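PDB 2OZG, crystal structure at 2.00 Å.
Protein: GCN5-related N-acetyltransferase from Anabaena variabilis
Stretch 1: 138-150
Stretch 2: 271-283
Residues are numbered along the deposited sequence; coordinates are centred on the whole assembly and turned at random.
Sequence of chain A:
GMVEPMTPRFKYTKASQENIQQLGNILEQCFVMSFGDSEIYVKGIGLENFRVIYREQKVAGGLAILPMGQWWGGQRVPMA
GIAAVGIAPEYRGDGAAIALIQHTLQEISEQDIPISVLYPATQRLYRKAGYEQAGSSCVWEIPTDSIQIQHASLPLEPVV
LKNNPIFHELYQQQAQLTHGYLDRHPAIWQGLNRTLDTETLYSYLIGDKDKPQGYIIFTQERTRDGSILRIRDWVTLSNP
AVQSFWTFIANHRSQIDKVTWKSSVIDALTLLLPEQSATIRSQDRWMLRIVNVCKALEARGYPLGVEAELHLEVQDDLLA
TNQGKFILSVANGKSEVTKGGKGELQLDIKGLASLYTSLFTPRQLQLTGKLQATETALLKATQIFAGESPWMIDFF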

# COMPACT_ATOMS: atom_id res chain seq x y z
N CYS A 138 12.79 4.12 21.51
CA CYS A 138 11.57 3.53 20.96
C CYS A 138 10.59 4.65 20.66
O CYS A 138 10.35 5.50 21.54
CB CYS A 138 10.95 2.61 22.01
SG CYS A 138 9.66 1.68 21.45
N VAL A 139 10.05 4.63 19.46
CA VAL A 139 9.02 5.56 19.03
C VAL A 139 7.70 4.82 19.02
O VAL A 139 7.54 3.81 18.35
CB VAL A 139 9.31 6.15 17.63
CG1 VAL A 139 8.18 7.08 17.26
CG2 VAL A 139 10.59 6.95 17.67
N TRP A 140 6.79 5.31 19.86
CA TRP A 140 5.47 4.79 19.98
C TRP A 140 4.50 5.63 19.18
O TRP A 140 4.73 6.79 19.00
CB TRP A 140 5.03 4.85 21.44
CG TRP A 140 5.69 3.81 22.27
CD1 TRP A 140 6.91 3.88 22.83
CD2 TRP A 140 5.16 2.50 22.59
NE1 TRP A 140 7.17 2.72 23.50
CE2 TRP A 140 6.12 1.86 23.38
CE3 TRP A 140 3.97 1.85 22.32
CZ2 TRP A 140 5.94 0.55 23.89
CZ3 TRP A 140 3.77 0.55 22.85
CH2 TRP A 140 4.77 -0.07 23.62
N GLU A 141 3.39 5.04 18.75
CA GLU A 141 2.39 5.81 18.06
C GLU A 141 1.04 5.37 18.53
O GLU A 141 0.89 4.22 18.94
CB GLU A 141 2.45 5.60 16.54
CG GLU A 141 1.96 4.29 16.06
CD GLU A 141 1.90 4.26 14.53
OE1 GLU A 141 2.98 4.37 13.93
OE2 GLU A 141 0.78 4.13 13.95
N ILE A 142 0.05 6.25 18.41
CA ILE A 142 -1.29 5.91 18.83
C ILE A 142 -2.34 6.77 18.17
O ILE A 142 -2.11 7.98 17.96
CB ILE A 142 -1.39 6.07 20.36
CG1 ILE A 142 -2.72 5.58 20.89
CG2 ILE A 142 -1.22 7.55 20.79
CD1 ILE A 142 -2.78 5.56 22.42
N PRO A 143 -3.51 6.17 17.82
CA PRO A 143 -4.59 7.02 17.33
C PRO A 143 -5.16 7.88 18.47
O PRO A 143 -5.49 7.37 19.57
CB PRO A 143 -5.60 6.03 16.74
CG PRO A 143 -5.24 4.66 17.28
CD PRO A 143 -3.83 4.72 17.78
N THR A 144 -5.28 9.18 18.19
CA THR A 144 -5.69 10.14 19.20
C THR A 144 -7.05 9.80 19.77
O THR A 144 -7.27 9.95 20.95
CB THR A 144 -5.73 11.57 18.62
OG1 THR A 144 -4.60 11.82 17.78
CG2 THR A 144 -5.68 12.60 19.71
N ASP A 145 -7.96 9.30 18.93
CA ASP A 145 -9.29 8.99 19.42
C ASP A 145 -9.43 7.69 20.24
O ASP A 145 -10.54 7.36 20.68
CB ASP A 145 -10.30 9.07 18.26
CG ASP A 145 -10.10 7.99 17.24
OD1 ASP A 145 -9.23 7.11 17.45
OD2 ASP A 145 -10.84 8.03 16.22
N SER A 146 -8.34 6.96 20.44
CA SER A 146 -8.35 5.76 21.25
C SER A 146 -7.89 6.08 22.68
O SER A 146 -8.04 5.25 23.57
CB SER A 146 -7.45 4.68 20.64
OG SER A 146 -6.08 4.98 20.86
N ILE A 147 -7.42 7.30 22.94
CA ILE A 147 -6.88 7.64 24.29
C ILE A 147 -7.95 7.72 25.34
O ILE A 147 -7.83 7.12 26.41
CB ILE A 147 -6.07 8.92 24.26
CG1 ILE A 147 -4.84 8.67 23.37
CG2 ILE A 147 -5.62 9.27 25.68
CD1 ILE A 147 -4.07 9.94 22.97
N GLN A 148 -9.00 8.47 25.02
CA GLN A 148 -10.17 8.53 25.85
C GLN A 148 -9.87 8.68 27.35
O GLN A 148 -10.30 7.87 28.17
CB GLN A 148 -11.04 7.29 25.59
CG GLN A 148 -11.49 7.14 24.11
CD GLN A 148 -11.98 5.71 23.78
OE1 GLN A 148 -12.11 4.86 24.67
NE2 GLN A 148 -12.24 5.46 22.49
N ILE A 149 -9.07 9.68 27.68
CA ILE A 149 -8.80 10.07 29.06
C ILE A 149 -9.16 11.54 29.14
O ILE A 149 -8.74 12.32 28.28
CB ILE A 149 -7.33 9.84 29.50
CG1 ILE A 149 -7.06 8.34 29.62
CG2 ILE A 149 -7.05 10.57 30.87
CD1 ILE A 149 -5.65 7.95 29.73
N GLN A 150 -10.02 11.87 30.11
CA GLN A 150 -10.35 13.25 30.43
C GLN A 150 -10.23 13.37 31.96
O GLN A 150 -11.22 13.35 32.67
CB GLN A 150 -11.74 13.67 29.93
CG GLN A 150 -12.11 15.15 30.29
CD GLN A 150 -11.20 16.25 29.66
OE1 GLN A 150 -10.86 16.20 28.47
NE2 GLN A 150 -10.85 17.25 30.46
N LEU A 271 0.23 2.25 30.40
CA LEU A 271 -0.46 1.51 31.46
C LEU A 271 -1.79 2.20 31.78
O LEU A 271 -2.78 1.55 32.12
CB LEU A 271 0.44 1.40 32.72
CG LEU A 271 -0.21 0.75 33.95
CD1 LEU A 271 -0.63 -0.66 33.65
CD2 LEU A 271 0.73 0.79 35.10
N LEU A 272 -1.82 3.53 31.64
CA LEU A 272 -3.00 4.28 31.94
C LEU A 272 -4.09 4.34 30.86
O LEU A 272 -5.16 4.85 31.12
CB LEU A 272 -2.60 5.69 32.36
CG LEU A 272 -1.70 5.79 33.60
CD1 LEU A 272 -1.57 7.23 33.98
CD2 LEU A 272 -2.29 5.00 34.76
N LEU A 273 -3.82 3.86 29.65
CA LEU A 273 -4.82 3.83 28.57
C LEU A 273 -5.88 2.74 28.79
O LEU A 273 -5.61 1.70 29.40
CB LEU A 273 -4.11 3.55 27.25
CG LEU A 273 -2.97 4.49 26.79
CD1 LEU A 273 -2.24 3.91 25.54
CD2 LEU A 273 -3.49 5.85 26.47
N PRO A 274 -7.11 2.97 28.30
CA PRO A 274 -8.14 1.98 28.46
C PRO A 274 -7.88 0.72 27.66
O PRO A 274 -8.24 -0.35 28.12
CB PRO A 274 -9.41 2.69 28.01
CG PRO A 274 -9.00 3.89 27.36
CD PRO A 274 -7.62 4.20 27.66
N GLU A 275 -7.26 0.84 26.50
CA GLU A 275 -6.94 -0.32 25.67
C GLU A 275 -5.53 -0.27 25.14
O GLU A 275 -4.86 0.77 25.17
CB GLU A 275 -7.95 -0.39 24.53
CG GLU A 275 -9.43 -0.51 25.00
CD GLU A 275 -9.75 -1.80 25.73
OE1 GLU A 275 -8.92 -2.74 25.62
OE2 GLU A 275 -10.82 -1.89 26.39
N GLN A 276 -5.02 -1.40 24.69
CA GLN A 276 -3.68 -1.44 24.12
C GLN A 276 -3.73 -0.92 22.69
O GLN A 276 -3.60 -1.67 21.74
CB GLN A 276 -3.16 -2.85 24.19
CG GLN A 276 -2.96 -3.30 25.66
CD GLN A 276 -2.59 -4.75 25.77
OE1 GLN A 276 -1.84 -5.28 24.95
NE2 GLN A 276 -3.05 -5.39 26.84
N SER A 277 -3.92 0.38 22.53
CA SER A 277 -4.08 0.95 21.21
C SER A 277 -2.79 1.50 20.64
O SER A 277 -2.72 1.86 19.45
CB SER A 277 -5.19 1.97 21.24
OG SER A 277 -5.00 2.84 22.32
N ALA A 278 -1.77 1.54 21.47
CA ALA A 278 -0.51 2.12 21.07
C ALA A 278 0.38 1.07 20.45
O ALA A 278 0.34 -0.07 20.87
CB ALA A 278 0.17 2.75 22.27
N THR A 279 1.18 1.41 19.45
CA THR A 279 2.10 0.43 18.88
C THR A 279 3.48 1.01 18.78
O THR A 279 3.65 2.23 18.78
CB THR A 279 1.66 0.00 17.47
OG1 THR A 279 1.47 1.16 16.68
CG2 THR A 279 0.33 -0.68 17.51
N ILE A 280 4.47 0.14 18.63
CA ILE A 280 5.81 0.59 18.47
C ILE A 280 6.03 0.83 16.98
O ILE A 280 5.86 -0.05 16.20
CB ILE A 280 6.84 -0.42 19.07
CG1 ILE A 280 6.81 -0.30 20.60
CG2 ILE A 280 8.20 -0.16 18.57
CD1 ILE A 280 7.58 -1.40 21.34
N ARG A 281 6.35 2.08 16.61
CA ARG A 281 6.56 2.48 15.24
C ARG A 281 7.98 2.13 14.84
O ARG A 281 8.22 1.72 13.73
CB ARG A 281 6.35 3.98 15.17
CG ARG A 281 6.48 4.66 13.83
CD ARG A 281 6.15 6.14 14.11
NE ARG A 281 6.10 7.05 12.97
CZ ARG A 281 5.04 7.24 12.19
NH1 ARG A 281 3.91 6.55 12.39
NH2 ARG A 281 5.12 8.11 11.19
N SER A 282 8.94 2.34 15.74
CA SER A 282 10.31 1.97 15.47
C SER A 282 11.09 1.96 16.77
O SER A 282 10.68 2.54 17.81
CB SER A 282 10.98 2.97 14.53
OG SER A 282 10.88 4.27 15.08
N GLN A 283 12.19 1.24 16.73
CA GLN A 283 13.08 1.18 17.87
C GLN A 283 14.52 1.09 17.40
O GLN A 283 14.81 0.74 16.24
CB GLN A 283 12.76 -0.02 18.72
CG GLN A 283 13.05 -1.31 18.01
CD GLN A 283 12.82 -2.48 18.89
OE1 GLN A 283 13.55 -2.67 19.88
NE2 GLN A 283 11.83 -3.30 18.54
O HOH W 1 -1.20 2.25 17.10
O HOH W 2 -6.61 3.27 24.67

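Two antiparallel strands, interrupted by a beta bulge, join these stretches through backbone hydrogen bonds, and an apolar cluster and a few polar links extend the contact beyond the sheet. Strand 138-143 pairs with strand 279-283, and together the stretches bury 936 Å².

At one end of the ladder, Val139 N donates to Ser282 O at 2.7 Å. Val139 O accepts from Arg281 N at 2.7 Å and, weakly, from Ser282 N at 3.3 Å. This shared acceptor marks the bulge: the register shifts by one residue between Val139 and Trp140, leaving Arg281 as the extra residue. Regular pairing then resumes. Glu141 N donates to Thr279 O at 2.8 Å, and Thr279 N returns a bond to Glu141 O at 2.9 Å.

Cys138, Trp140, Ile280 and Gln283 share one face of the sheet. Ile280 CG1 sits 3.5 Å from the centroid of the Trp140 six-membered ring, almost on the ring normal, so its C-H groups meet the pi cloud. Cys138 SG also packs on Ile280 CG1, at 3.6 Å. Ala278 CB lies 3.9 Å from Trp140 CE3.

Val139, Glu141, Thr279 and Ser282 line the other face. The bulge residue Arg281 reaches Glu141 with an extended side chain. Arg281 NH1 forms a salt bridge with Glu141 OE1 at 2.8 Å, so opposite charges meet at the edge of the guanidinium.

At the end of the first strand, Ile142 CD1 packs against Leu273 CD1 at 3.6 Å; in the loop beyond, Ile147 CG2 approaches Leu273 CD2 at 4.1 Å. The Pro274 ring also closes on the loop, with Pro274 CD 3.2 Å from Ile147 O. Ser146 OG donates to Pro143 O at 2.8 Å and lies 2.8 Å from Ser277 OG. Water 2 links Ser146 O to Glu275 N and Ser277 OG, while water 1 joins Ser277 O and Thr279 OG1, with a weak bond to Glu141 O.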